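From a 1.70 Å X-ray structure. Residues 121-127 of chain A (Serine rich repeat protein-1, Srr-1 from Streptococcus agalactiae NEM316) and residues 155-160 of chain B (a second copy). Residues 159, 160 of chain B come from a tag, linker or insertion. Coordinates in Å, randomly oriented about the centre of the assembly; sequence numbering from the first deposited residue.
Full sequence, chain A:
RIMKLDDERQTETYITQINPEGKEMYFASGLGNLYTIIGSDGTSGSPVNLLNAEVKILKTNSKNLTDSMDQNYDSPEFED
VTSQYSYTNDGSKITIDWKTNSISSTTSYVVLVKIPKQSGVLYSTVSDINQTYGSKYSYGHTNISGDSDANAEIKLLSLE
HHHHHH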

# COMPACT_ATOMS: atom_id res chain seq x y z
N VAL A 121 -9.04 -4.65 -6.77
CA VAL A 121 -8.10 -5.07 -5.73
C VAL A 121 -7.08 -6.09 -6.22
O VAL A 121 -7.44 -7.14 -6.74
CB VAL A 121 -8.86 -5.70 -4.54
CG1 VAL A 121 -7.87 -6.18 -3.49
CG2 VAL A 121 -9.82 -4.68 -3.94
N LEU A 122 -5.80 -5.76 -6.05
CA LEU A 122 -4.73 -6.67 -6.45
C LEU A 122 -4.03 -7.16 -5.18
O LEU A 122 -3.95 -6.43 -4.19
CB LEU A 122 -3.71 -5.93 -7.31
CG LEU A 122 -2.80 -6.85 -8.13
CD1 LEU A 122 -3.33 -6.93 -9.55
CD2 LEU A 122 -1.39 -6.32 -8.12
N TYR A 123 -3.54 -8.39 -5.19
CA TYR A 123 -2.84 -8.91 -4.02
C TYR A 123 -1.47 -9.46 -4.43
O TYR A 123 -1.25 -9.78 -5.60
CB TYR A 123 -3.66 -10.01 -3.32
CG TYR A 123 -3.80 -11.31 -4.08
CD1 TYR A 123 -2.74 -12.22 -4.14
CD2 TYR A 123 -4.99 -11.64 -4.73
CE1 TYR A 123 -2.87 -13.42 -4.85
CE2 TYR A 123 -5.13 -12.83 -5.44
CZ TYR A 123 -4.06 -13.72 -5.49
OH TYR A 123 -4.18 -14.90 -6.19
N SER A 124 -0.56 -9.52 -3.47
CA SER A 124 0.79 -10.07 -3.70
C SER A 124 1.09 -10.92 -2.48
O SER A 124 0.66 -10.60 -1.37
CB SER A 124 1.85 -8.97 -3.79
OG SER A 124 1.72 -8.20 -4.96
N THR A 125 1.83 -12.01 -2.69
CA THR A 125 2.16 -12.88 -1.57
C THR A 125 3.61 -13.32 -1.57
O THR A 125 4.37 -13.08 -2.51
CB THR A 125 1.39 -14.23 -1.64
OG1 THR A 125 1.97 -15.05 -2.66
CG2 THR A 125 -0.08 -14.01 -1.94
N VAL A 126 3.96 -13.95 -0.45
CA VAL A 126 5.21 -14.66 -0.27
C VAL A 126 4.52 -15.85 0.36
O VAL A 126 4.06 -15.80 1.51
CB VAL A 126 6.18 -14.02 0.72
CG1 VAL A 126 7.26 -15.05 1.08
CG2 VAL A 126 6.85 -12.81 0.09
N SER A 127 4.39 -16.92 -0.42
CA SER A 127 3.68 -18.10 0.03
C SER A 127 4.09 -19.35 -0.74
O SER A 127 4.97 -19.31 -1.60
CB SER A 127 2.18 -17.90 -0.19
OG SER A 127 1.89 -17.73 -1.57
N LYS B 155 8.17 -9.16 8.41
CA LYS B 155 7.47 -8.70 7.22
C LYS B 155 8.10 -9.41 6.02
O LYS B 155 9.23 -9.10 5.64
CB LYS B 155 7.61 -7.18 7.10
CG LYS B 155 6.68 -6.55 6.08
CD LYS B 155 6.73 -5.03 6.17
CE LYS B 155 5.75 -4.40 5.20
NZ LYS B 155 5.72 -2.92 5.36
N LEU B 156 7.39 -10.37 5.44
CA LEU B 156 7.91 -11.11 4.31
C LEU B 156 7.93 -10.30 3.02
O LEU B 156 8.74 -10.54 2.12
CB LEU B 156 7.10 -12.40 4.09
CG LEU B 156 7.01 -13.37 5.27
CD1 LEU B 156 6.21 -14.58 4.84
CD2 LEU B 156 8.40 -13.77 5.72
N LEU B 157 7.01 -9.35 2.91
CA LEU B 157 6.94 -8.53 1.72
C LEU B 157 6.23 -7.23 2.03
O LEU B 157 5.73 -7.02 3.13
CB LEU B 157 6.17 -9.24 0.60
CG LEU B 157 4.65 -9.37 0.79
CD1 LEU B 157 3.97 -9.67 -0.56
CD2 LEU B 157 4.35 -10.46 1.81
N SER B 158 6.20 -6.36 1.03
CA SER B 158 5.52 -5.09 1.13
C SER B 158 4.93 -4.87 -0.24
O SER B 158 5.45 -5.32 -1.26
CB SER B 158 6.51 -3.98 1.45
OG SER B 158 5.85 -2.74 1.60
N LEU B 159 3.80 -4.16 -0.28
CA LEU B 159 3.14 -3.86 -1.55
C LEU B 159 2.78 -2.38 -1.61
O LEU B 159 2.29 -1.82 -0.63
CB LEU B 159 1.88 -4.71 -1.71
CG LEU B 159 0.99 -4.37 -2.91
CD1 LEU B 159 1.59 -4.91 -4.20
CD2 LEU B 159 -0.42 -4.92 -2.70
N GLU B 160 3.03 -1.74 -2.75
CA GLU B 160 2.77 -0.32 -2.86
C GLU B 160 2.40 0.01 -4.27
O GLU B 160 2.78 -0.68 -5.21
CB GLU B 160 3.96 0.51 -2.39
CG GLU B 160 5.25 0.31 -3.14
CD GLU B 160 6.39 1.06 -2.49
OE1 GLU B 160 7.34 1.43 -3.21
OE2 GLU B 160 6.34 1.26 -1.26

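Two stretches can associate without a backbone hydrogen-bond ladder, by side chains packing on each other and on the opposing backbone, and the pairing of A:Val121–A:Ser127 with B:Lys155–B:Glu160, from two copies of the same protein, illustrates how this works. The strands, A:Val121–A:Ser127 and B:Leu157–B:Glu160, run nearly antiparallel, at 169°, but their axes come no closer than 7.6 Å. That spacing is too wide for the backbone ladder of a β-sheet, and no hydrogen bond of any kind crosses between the stretches. In register, the nearest CA pairs are those of A:Val126 and B:Leu156, whose CA atoms lie 6.4 Å apart, and of A:Ser124 and B:Leu159, whose CA atoms lie 7.0 Å apart. What joins the stretches is van der Waals packing, which buries 327 Å² in total.

The alternation of an extended chain decides which residues take part. In chain A the CA-to-CB bonds of A:Leu122, A:Ser124 and A:Val126 point toward the partner, while those of A:Tyr123 and A:Thr125 point away. In chain B, B:Leu157 and B:Leu159 point toward chain A and B:Ser158 points away. B:Leu156, in the loop that leads into the strand, breaks the alternation: its phi/psi of -74/-28 is far from extended, and its CA-to-CB bond also points toward the partner. Two consecutive leucines therefore meet A:Val126.

A:Val126 has the largest covered area of any residue here. With chi1 in the t well, its CG2 lies 3.7 Å from CB of B:Leu157 and 3.6 Å from the carbonyl O of B:Leu156, while its CB sits 3.9 Å from CB of B:Leu156. These contacts are made by CB and CG2, close to the A:Val126 backbone, and both leucines meet it there.

B:Leu157 and B:Leu159 reach further, through their terminal methyls. B:Leu157 adopts chi1 p, an uncommon choice for leucine, with chi2 t. This conformer carries CD1 over the chain A backbone, 3.5 Å from O of A:Ser124 and 3.8 Å from C of A:Thr125. B:Leu159, which comes from the expression tag, has the common t,p conformation instead. Its CD1 approaches OG of A:Ser124 at 3.4 Å and its CD2 approaches O of A:Leu122 at 4.1 Å, so its two methyls spread along the opposing strand.

A:Ser124 shows how a small polar residue can be accommodated among leucines. Its chi1 of -69°, in the m well, sets OG beside CD1 of B:Leu159, while its CB faces CD1 of B:Leu157 at 3.9 Å. The hydroxyl is hydrogen-bonded elsewhere in the structure, so the methyl of B:Leu159 packs against a group whose polarity is already satisfied; the contact itself is one of shape.

Chain A also makes a hydrogen bond of its own. A:Thr125, with chi1 p and its CA-to-CB bond directed away from chain B, donates from OG1 to OG of A:Ser127 at 2.9 Å. A:Ser127 is also in the p well, which brings the two hydroxyls within bonding distance along the same strand.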